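Local atomic coordinates of tyrocidine synthetase 3 (Brevibacillus brevis, PDB entry 2JGP), a protein that takes part in the nonribosomal synthesis of the antibiotic tyrocidine, this PCP-C bidomain pairing a peptidyl carrier domain with the condensation domain that forms peptide bonds. Residues R1-E12 against V25-D33; L329-Y337 against F428-N436. All coordinates share one frame; numbering follows the deposited sequence.

Contact 1. Residues R1-E12 against V25-D33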
loop_
_atom_site.group_PDB
_atom_site.type_symbol
_atom_site.label_atom_id
_atom_site.label_comp_id
_atom_site.label_asym_id
_atom_site.label_seq_id
_atom_site.Cartn_x
_atom_site.Cartn_y
_atom_site.Cartn_z
ATOM N N ARG A 1 13.707 31.502 5.952
ATOM C CA ARG A 1 12.949 30.222 5.867
ATOM C C ARG A 1 11.533 30.393 5.340
ATOM O O ARG A 1 10.741 31.156 5.894
ATOM C CB ARG A 1 12.853 29.586 7.248
ATOM C CG ARG A 1 13.982 28.668 7.567
ATOM C CD ARG A 1 13.894 27.389 6.783
ATOM N NE ARG A 1 14.881 26.451 7.280
ATOM C CZ ARG A 1 14.983 25.189 6.893
ATOM N NH1 ARG A 1 14.178 24.681 5.968
ATOM N NH2 ARG A 1 15.919 24.438 7.435
ATOM N N SER A 2 11.207 29.639 4.298
ATOM C CA SER A 2 9.829 29.526 3.847
ATOM C C SER A 2 9.037 28.730 4.879
ATOM O O SER A 2 9.608 27.983 5.682
ATOM C CB SER A 2 9.770 28.819 2.495
ATOM O OG SER A 2 10.559 29.510 1.541
ATOM N N GLU A 3 7.723 28.908 4.863
ATOM C CA GLU A 3 6.817 28.052 5.617
ATOM C C GLU A 3 7.120 26.577 5.319
ATOM O O GLU A 3 7.343 26.201 4.164
ATOM C CB GLU A 3 5.379 28.376 5.233
ATOM C CG GLU A 3 4.335 27.455 5.810
ATOM C CD GLU A 3 2.952 27.820 5.334
ATOM O OE1 GLU A 3 2.723 27.802 4.107
ATOM O OE2 GLU A 3 2.092 28.125 6.174
ATOM N N TYR A 4 7.131 25.746 6.358
ATOM C CA TYR A 4 7.449 24.337 6.170
ATOM C C TYR A 4 6.243 23.587 5.636
ATOM O O TYR A 4 5.165 23.623 6.226
ATOM C CB TYR A 4 7.910 23.668 7.460
ATOM C CG TYR A 4 8.244 22.204 7.258
ATOM C CD1 TYR A 4 9.313 21.823 6.450
ATOM C CD2 TYR A 4 7.491 21.203 7.860
ATOM C CE1 TYR A 4 9.631 20.488 6.249
ATOM C CE2 TYR A 4 7.795 19.861 7.656
ATOM C CZ TYR A 4 8.871 19.511 6.855
ATOM O OH TYR A 4 9.179 18.188 6.658
ATOM N N VAL A 5 6.456 22.913 4.510
ATOM C CA VAL A 5 5.511 21.959 3.961
ATOM C C VAL A 5 6.246 20.632 3.818
ATOM O O VAL A 5 7.251 20.541 3.105
ATOM C CB VAL A 5 4.970 22.445 2.609
ATOM C CG1 VAL A 5 4.161 21.352 1.931
ATOM C CG2 VAL A 5 4.130 23.720 2.803
ATOM N N ALA A 6 5.774 19.603 4.514
ATOM C CA ALA A 6 6.464 18.312 4.508
ATOM C C ALA A 6 6.409 17.703 3.105
ATOM O O ALA A 6 5.427 17.905 2.395
ATOM C CB ALA A 6 5.841 17.370 5.519
ATOM N N PRO A 7 7.459 16.959 2.699
ATOM C CA PRO A 7 7.460 16.307 1.381
ATOM C C PRO A 7 6.170 15.523 1.118
ATOM O O PRO A 7 5.680 14.826 2.009
ATOM C CB PRO A 7 8.668 15.373 1.466
ATOM C CG PRO A 7 9.605 16.081 2.398
ATOM C CD PRO A 7 8.702 16.680 3.441
ATOM N N ARG A 8 5.610 15.666 -0.080
ATOM C CA ARG A 8 4.299 15.089 -0.415
ATOM C C ARG A 8 4.383 14.017 -1.499
ATOM O O ARG A 8 3.370 13.420 -1.881
ATOM C CB ARG A 8 3.361 16.191 -0.899
ATOM C CG ARG A 8 3.189 17.331 0.082
ATOM C CD ARG A 8 2.689 18.565 -0.603
ATOM N NE ARG A 8 3.678 19.132 -1.513
ATOM C CZ ARG A 8 3.542 20.306 -2.121
ATOM N NH1 ARG A 8 2.455 21.046 -1.925
ATOM N NH2 ARG A 8 4.491 20.742 -2.937
ATOM N N SER A 9 5.587 13.794 -2.012
ATOM C CA SER A 9 5.803 12.836 -3.080
ATOM C C SER A 9 7.171 12.231 -2.912
ATOM O O SER A 9 7.995 12.754 -2.166
ATOM C CB SER A 9 5.729 13.519 -4.441
ATOM O OG SER A 9 6.829 14.391 -4.627
ATOM N N VAL A 10 7.426 11.154 -3.648
ATOM C CA VAL A 10 8.726 10.489 -3.580
ATOM C C VAL A 10 9.873 11.425 -3.986
ATOM O O VAL A 10 10.900 11.443 -3.323
ATOM C CB VAL A 10 8.735 9.160 -4.410
ATOM C CG1 VAL A 10 8.512 9.441 -5.899
ATOM C CG2 VAL A 10 10.025 8.401 -4.195
ATOM N N TRP A 11 9.701 12.218 -5.043
ATOM C CA TRP A 11 10.784 13.101 -5.485
ATOM C C TRP A 11 10.978 14.292 -4.550
ATOM O O TRP A 11 12.093 14.752 -4.382
ATOM C CB TRP A 11 10.613 13.539 -6.949
ATOM C CG TRP A 11 10.949 12.423 -7.885
ATOM C CD1 TRP A 11 10.089 11.751 -8.706
ATOM C CD2 TRP A 11 12.231 11.802 -8.054
ATOM N NE1 TRP A 11 10.759 10.764 -9.393
ATOM C CE2 TRP A 11 12.074 10.771 -9.009
ATOM C CE3 TRP A 11 13.497 12.017 -7.495
ATOM C CZ2 TRP A 11 13.134 9.971 -9.421
ATOM C CZ3 TRP A 11 14.549 11.222 -7.905
ATOM C CH2 TRP A 11 14.363 10.211 -8.863
ATOM N N GLU A 12 9.907 14.780 -3.927
ATOM C CA GLU A 12 10.054 15.823 -2.906
ATOM C C GLU A 12 10.849 15.297 -1.710
ATOM O O GLU A 12 11.734 15.989 -1.188
ATOM C CB GLU A 12 8.695 16.370 -2.471
ATOM C CG GLU A 12 8.083 17.318 -3.490
ATOM C CD GLU A 12 6.809 17.973 -3.010
ATOM O OE1 GLU A 12 6.217 18.750 -3.800
ATOM O OE2 GLU A 12 6.401 17.735 -1.848
ATOM N N VAL A 25 21.419 21.878 6.420
ATOM C CA VAL A 25 20.295 22.593 6.997
ATOM C C VAL A 25 19.205 21.554 7.253
ATOM O O VAL A 25 18.971 20.694 6.403
ATOM C CB VAL A 25 19.790 23.690 6.042
ATOM C CG1 VAL A 25 18.551 24.334 6.584
ATOM C CG2 VAL A 25 20.873 24.749 5.822
ATOM N N PRO A 26 18.551 21.607 8.427
ATOM C CA PRO A 26 17.519 20.613 8.744
ATOM C C PRO A 26 16.114 20.968 8.251
ATOM O O PRO A 26 15.812 22.134 8.031
ATOM C CB PRO A 26 17.549 20.586 10.275
ATOM C CG PRO A 26 17.929 21.988 10.661
ATOM C CD PRO A 26 18.745 22.566 9.533
ATOM N N GLN A 27 15.262 19.960 8.090
ATOM C CA GLN A 27 13.827 20.153 7.868
ATOM C C GLN A 27 13.502 20.934 6.588
ATOM O O GLN A 27 12.702 21.870 6.612
ATOM C CB GLN A 27 13.183 20.824 9.087
ATOM C CG GLN A 27 11.697 20.514 9.238
ATOM C CD GLN A 27 11.005 21.401 10.239
ATOM O OE1 GLN A 27 10.935 22.621 10.064
ATOM N NE2 GLN A 27 10.462 20.797 11.287
ATOM N N VAL A 28 14.120 20.531 5.478
ATOM C CA VAL A 28 13.848 21.128 4.168
ATOM C C VAL A 28 12.478 20.658 3.678
ATOM O O VAL A 28 12.203 19.458 3.637
ATOM C CB VAL A 28 14.941 20.774 3.133
ATOM C CG1 VAL A 28 14.513 21.156 1.704
ATOM C CG2 VAL A 28 16.251 21.460 3.491
ATOM N N GLY A 29 11.631 21.617 3.311
ATOM C CA GLY A 29 10.263 21.342 2.896
ATOM C C GLY A 29 9.999 21.732 1.454
ATOM O O GLY A 29 10.874 22.271 0.767
ATOM N N ALA A 30 8.766 21.488 1.015
ATOM C CA ALA A 30 8.380 21.643 -0.388
ATOM C C ALA A 30 8.509 23.075 -0.934
ATOM O O ALA A 30 8.719 23.264 -2.137
ATOM C CB ALA A 30 6.955 21.125 -0.596
ATOM N N LEU A 31 8.369 24.075 -0.066
ATOM C CA LEU A 31 8.435 25.476 -0.488
ATOM C C LEU A 31 9.828 26.087 -0.348
ATOM O O LEU A 31 10.038 27.236 -0.739
ATOM C CB LEU A 31 7.432 26.325 0.310
ATOM C CG LEU A 31 5.964 25.891 0.244
ATOM C CD1 LEU A 31 5.086 26.796 1.100
ATOM C CD2 LEU A 31 5.473 25.866 -1.199
ATOM N N ASP A 32 10.780 25.343 0.212
ATOM C CA ASP A 32 12.114 25.904 0.452
ATOM C C ASP A 32 12.850 26.171 -0.861
ATOM O O ASP A 32 12.766 25.382 -1.794
ATOM C CB ASP A 32 12.940 24.993 1.364
ATOM C CG ASP A 32 12.572 25.153 2.839
ATOM O OD1 ASP A 32 12.521 26.301 3.335
ATOM O OD2 ASP A 32 12.350 24.130 3.511
ATOM N N ASP A 33 13.548 27.303 -0.914
ATOM C CA ASP A 33 14.308 27.725 -2.091
ATOM C C ASP A 33 15.793 27.523 -1.795
ATOM O O ASP A 33 16.300 28.000 -0.772
ATOM C CB ASP A 33 13.998 29.192 -2.419
ATOM C CG ASP A 33 14.812 29.730 -3.594
ATOM O OD1 ASP A 33 16.049 29.847 -3.479
ATOM O OD2 ASP A 33 14.207 30.060 -4.636
HETATM O O HOH W 1 10.586 25.337 5.635
HETATM O O HOH W 2 13.727 28.595 1.682
HETATM O O HOH W 3 8.699 24.284 2.882
HETATM O O HOH W 4 11.365 17.576 5.515
#
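In the peptidyl carrier domain, the extended N-terminal arm that leads into helix 10-23 lies against the start of the long loop between helices 10-23 and 41-55, and Val5 meets the type I turn Gly29-Asp32 at their centre. Ala30 N donates to Val5 O over 2.7 Å, in the carbonyl plane, while the two branches of Val5 divide the turn between them: CG1 rests on Ala30 CB and CG2 lies 3.6 Å from Leu31 CD1. Ala30 CB also sits over the face of the Arg8 guanidinium. That group grips Glu12 side-on through NE and NH2, and Glu12 OE2 takes a further bond from Arg8 N.

Next to Val5 in the arm, the Tyr4 ring receives Gln27 CG over one face, 3.8 Å from its centroid, and the Gln27 amide stacks on it with the planes 23° apart. With CG anti to the backbone N (chi1 -180°), the ring reaches across Gln27 toward the Gly29 backbone; its hydroxyl meets Lys395 and a water that also bonds Val28 O. Nearer the terminus, Arg1 NH1 forms a salt bridge with Asp32 OD2 at 3.1 Å, the two flat groups 64° apart. The same oxygen accepts from Gly29 N over 2.6 Å through its anti lone pair.

One water joins Glu3 O, Val5 N and Leu31 N. With few direct backbone bonds, the arm is held largely through side chains and water, and Asp32, which both braces the turn and faces Arg1, would probably keep its negative charge.

Contact 2. Residues L329-Y337 against F428-N436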
loop_
_atom_site.group_PDB
_atom_site.type_symbol
_atom_site.label_atom_id
_atom_site.label_comp_id
_atom_site.label_asym_id
_atom_site.label_seq_id
_atom_site.Cartn_x
_atom_site.Cartn_y
_atom_site.Cartn_z
ATOM N N LEU A 329 -0.391 12.651 10.141
ATOM C CA LEU A 329 -1.150 11.862 11.106
ATOM C C LEU A 329 -0.713 10.404 11.034
ATOM O O LEU A 329 -0.543 9.748 12.056
ATOM C CB LEU A 329 -2.653 11.986 10.851
ATOM C CG LEU A 329 -3.559 11.157 11.763
ATOM C CD1 LEU A 329 -3.271 11.427 13.242
ATOM C CD2 LEU A 329 -5.013 11.429 11.432
ATOM N N TYR A 330 -0.496 9.912 9.816
ATOM C CA TYR A 330 0.057 8.579 9.609
ATOM C C TYR A 330 1.291 8.330 10.477
ATOM O O TYR A 330 1.381 7.311 11.164
ATOM C CB TYR A 330 0.428 8.394 8.131
ATOM C CG TYR A 330 0.977 7.035 7.798
ATOM C CD1 TYR A 330 0.156 6.052 7.258
ATOM C CD2 TYR A 330 2.318 6.729 8.013
ATOM C CE1 TYR A 330 0.650 4.801 6.947
ATOM C CE2 TYR A 330 2.823 5.484 7.709
ATOM C CZ TYR A 330 1.981 4.523 7.178
ATOM O OH TYR A 330 2.470 3.287 6.865
ATOM N N MET A 331 2.242 9.261 10.438
ATOM C CA MET A 331 3.492 9.116 11.193
ATOM C C MET A 331 3.278 9.125 12.708
ATOM O O MET A 331 3.916 8.363 13.431
ATOM C CB MET A 331 4.480 10.220 10.823
ATOM C CG MET A 331 5.082 10.104 9.425
ATOM S SD MET A 331 5.961 11.628 9.019
ATOM C CE MET A 331 6.340 11.360 7.282
ATOM N N VAL A 332 2.399 10.002 13.177
ATOM C CA VAL A 332 2.097 10.115 14.604
ATOM C C VAL A 332 1.532 8.788 15.113
ATOM O O VAL A 332 1.993 8.243 16.116
ATOM C CB VAL A 332 1.086 11.254 14.866
ATOM C CG1 VAL A 332 0.570 11.211 16.313
ATOM C CG2 VAL A 332 1.715 12.620 14.543
ATOM N N LEU A 333 0.550 8.263 14.389
ATOM C CA LEU A 333 -0.079 6.985 14.738
ATOM C C LEU A 333 0.900 5.806 14.665
ATOM O O LEU A 333 0.888 4.927 15.534
ATOM C CB LEU A 333 -1.277 6.725 13.835
ATOM C CG LEU A 333 -2.413 7.737 13.894
ATOM C CD1 LEU A 333 -3.449 7.412 12.833
ATOM C CD2 LEU A 333 -3.037 7.779 15.276
ATOM N N LEU A 334 1.740 5.778 13.632
ATOM C CA LEU A 334 2.765 4.740 13.531
ATOM C C LEU A 334 3.720 4.825 14.712
ATOM O O LEU A 334 4.119 3.805 15.278
ATOM C CB LEU A 334 3.547 4.858 12.216
ATOM C CG LEU A 334 4.705 3.869 12.017
ATOM C CD1 LEU A 334 4.223 2.409 12.123
ATOM C CD2 LEU A 334 5.385 4.136 10.679
ATOM N N ALA A 335 4.096 6.051 15.071
ATOM C CA ALA A 335 4.946 6.287 16.223
ATOM C C ALA A 335 4.278 5.769 17.499
ATOM O O ALA A 335 4.898 5.052 18.278
ATOM C CB ALA A 335 5.266 7.781 16.347
ATOM N N ALA A 336 3.008 6.125 17.699
ATOM C CA ALA A 336 2.243 5.668 18.863
ATOM C C ALA A 336 2.101 4.145 18.869
ATOM O O ALA A 336 2.129 3.507 19.921
ATOM C CB ALA A 336 0.859 6.323 18.890
ATOM N N TYR A 337 1.953 3.567 17.684
ATOM C CA TYR A 337 1.835 2.124 17.568
ATOM C C TYR A 337 3.143 1.450 17.988
ATOM O O TYR A 337 3.123 0.464 18.727
ATOM C CB TYR A 337 1.419 1.735 16.148
ATOM C CG TYR A 337 1.181 0.257 15.967
ATOM C CD1 TYR A 337 0.237 -0.413 16.739
ATOM C CD2 TYR A 337 1.890 -0.469 15.017
ATOM C CE1 TYR A 337 0.015 -1.777 16.576
ATOM C CE2 TYR A 337 1.673 -1.834 14.850
ATOM C CZ TYR A 337 0.731 -2.476 15.629
ATOM O OH TYR A 337 0.514 -3.829 15.473
ATOM N N PHE A 428 8.736 -8.883 9.740
ATOM C CA PHE A 428 7.743 -8.326 10.671
ATOM C C PHE A 428 6.551 -9.262 10.886
ATOM O O PHE A 428 6.157 -10.008 9.988
ATOM C CB PHE A 428 7.258 -6.945 10.201
ATOM C CG PHE A 428 6.791 -6.916 8.776
ATOM C CD1 PHE A 428 5.485 -7.264 8.445
ATOM C CD2 PHE A 428 7.659 -6.550 7.760
ATOM C CE1 PHE A 428 5.056 -7.247 7.126
ATOM C CE2 PHE A 428 7.233 -6.528 6.438
ATOM C CZ PHE A 428 5.931 -6.873 6.122
ATOM N N ASP A 429 5.993 -9.209 12.093
ATOM C CA ASP A 429 4.833 -10.022 12.469
ATOM C C ASP A 429 3.594 -9.188 12.757
ATOM O O ASP A 429 2.571 -9.712 13.189
ATOM C CB ASP A 429 5.192 -10.882 13.672
ATOM C CG ASP A 429 6.123 -12.000 13.302
ATOM O OD1 ASP A 429 5.754 -12.784 12.401
ATOM O OD2 ASP A 429 7.224 -12.081 13.879
ATOM N N THR A 430 3.690 -7.888 12.506
ATOM C CA THR A 430 2.543 -7.012 12.586
ATOM C C THR A 430 2.572 -6.013 11.436
ATOM O O THR A 430 3.637 -5.695 10.913
ATOM C CB THR A 430 2.489 -6.269 13.936
ATOM O OG1 THR A 430 1.304 -5.475 13.988
ATOM C CG2 THR A 430 3.705 -5.370 14.118
ATOM N N VAL A 431 1.387 -5.544 11.056
ATOM C CA VAL A 431 1.218 -4.573 9.986
ATOM C C VAL A 431 0.410 -3.389 10.509
ATOM O O VAL A 431 -0.494 -3.564 11.329
ATOM C CB VAL A 431 0.498 -5.209 8.764
ATOM C CG1 VAL A 431 -0.006 -4.144 7.801
ATOM C CG2 VAL A 431 1.432 -6.185 8.055
ATOM N N PHE A 432 0.756 -2.192 10.037
ATOM C CA PHE A 432 0.034 -0.966 10.371
ATOM C C PHE A 432 -0.497 -0.342 9.089
ATOM O O PHE A 432 0.249 -0.218 8.119
ATOM C CB PHE A 432 0.971 0.015 11.081
ATOM C CG PHE A 432 0.381 1.379 11.279
ATOM C CD1 PHE A 432 -0.418 1.643 12.378
ATOM C CD2 PHE A 432 0.615 2.393 10.361
ATOM C CE1 PHE A 432 -0.975 2.897 12.564
ATOM C CE2 PHE A 432 0.060 3.656 10.541
ATOM C CZ PHE A 432 -0.736 3.905 11.640
ATOM N N THR A 433 -1.779 0.027 9.077
ATOM C CA THR A 433 -2.363 0.778 7.949
ATOM C C THR A 433 -3.207 1.954 8.428
ATOM O O THR A 433 -3.737 1.935 9.532
ATOM C CB THR A 433 -3.245 -0.104 7.030
ATOM O OG1 THR A 433 -4.466 -0.453 7.698
ATOM C CG2 THR A 433 -2.509 -1.373 6.612
ATOM N N PHE A 434 -3.323 2.979 7.584
ATOM C CA PHE A 434 -4.168 4.142 7.877
ATOM C C PHE A 434 -4.941 4.529 6.615
ATOM O O PHE A 434 -4.349 4.678 5.547
ATOM C CB PHE A 434 -3.318 5.311 8.397
ATOM C CG PHE A 434 -4.084 6.601 8.558
ATOM C CD1 PHE A 434 -5.136 6.689 9.457
ATOM C CD2 PHE A 434 -3.756 7.723 7.803
ATOM C CE1 PHE A 434 -5.854 7.866 9.605
ATOM C CE2 PHE A 434 -4.467 8.910 7.948
ATOM C CZ PHE A 434 -5.518 8.981 8.851
ATOM N N GLN A 435 -6.262 4.664 6.735
ATOM C CA GLN A 435 -7.132 4.953 5.586
ATOM C C GLN A 435 -8.102 6.094 5.904
ATOM O O GLN A 435 -8.263 6.468 7.067
ATOM C CB GLN A 435 -7.927 3.704 5.180
ATOM C CG GLN A 435 -7.167 2.372 5.272
ATOM C CD GLN A 435 -7.372 1.651 6.603
ATOM O OE1 GLN A 435 -6.456 1.554 7.425
ATOM N NE2 GLN A 435 -8.582 1.146 6.818
ATOM N N ASN A 436 -8.749 6.630 4.866
ATOM C CA ASN A 436 -9.733 7.712 5.009
ATOM C C ASN A 436 -11.151 7.283 4.601
ATOM O O ASN A 436 -11.706 7.806 3.628
ATOM C CB ASN A 436 -9.310 8.935 4.179
ATOM C CG ASN A 436 -8.202 9.743 4.835
ATOM O OD1 ASN A 436 -7.112 9.886 4.279
ATOM N ND2 ASN A 436 -8.482 10.291 6.015
HETATM O O HOH W 5 0.682 1.461 5.893
#
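Phe432 projects from strand 430-435 into the side of helix 329-337 and is touched by four of its residues. The CE2 edge of its ring points at the face of Tyr330, an edge-to-face pair with centroids 5.3 Å apart and planes at 78°. Its CZ reaches Leu333 CB at 3.6 Å, close to the helix backbone at Leu334 N. Leu334 CB lies over one face of the Phe432 ring, and Leu334 CD1 comes near Phe432 CD2. Toward the far end of the helix segment the Tyr337 ring is slid past that of Phe432, the planes near parallel and barely overlapping.

Two residues along the strand, Phe434 fills the next position: CB packs on Tyr330 CD1, CD1 on Leu333 CD1, and CZ on Leu329 CD2 at 3.6 Å. Both phenylalanines have CG anti to the backbone N (chi1 171° in Phe432), which sends the rings up to the helix. At the other end Tyr337 OH and Thr430 OG1 are hydrogen-bonded at a very short 2.4 Å, with the threonine oxygen near the plane of the tyrosine ring. A water bridges Tyr330 OH, 2.7 Å away, and Phe432 O, tying the tyrosine to the strand's backbone.

Further out, Thr430 OG1 is also bonded to Leu465 O, and Phe467 meets the Tyr337 ring. Backbone bonds link Val431 and Thr433 with strand 465-471, and Thr430 and Phe432 with Gly353 of strand 350-356. The axes of segments 329-337 and 430-435 approach to 9.2 Å and run roughly antiparallel, at 150°. Such a helix laid on a mixed sheet through alternate strand residues is layered alpha/beta packing, here within the condensation domain, of the CoA-dependent acyltransferase clan.

Contact 1 belongs to the carrier domain and contact 2 to the interior of the condensation domain. Their centres are about 23 Å apart and their nearest atoms about 6 Å, without touching. Helix 387-403 connects them: Lys395 bonds the Tyr4 hydroxyl of the N-terminal arm and also touches Met331, while Tyr402 packs on Tyr330 and Leu391 on Ala335. The same helix supplies Gln396 and Asp400 to the bound sodium ion, which is about 7 Å from the side chain of Pro7 and about 14 Å from that of Leu334. The sodium site therefore lies near where the carrier's arm meets the condensation domain, closer to contact 1 than to contact 2.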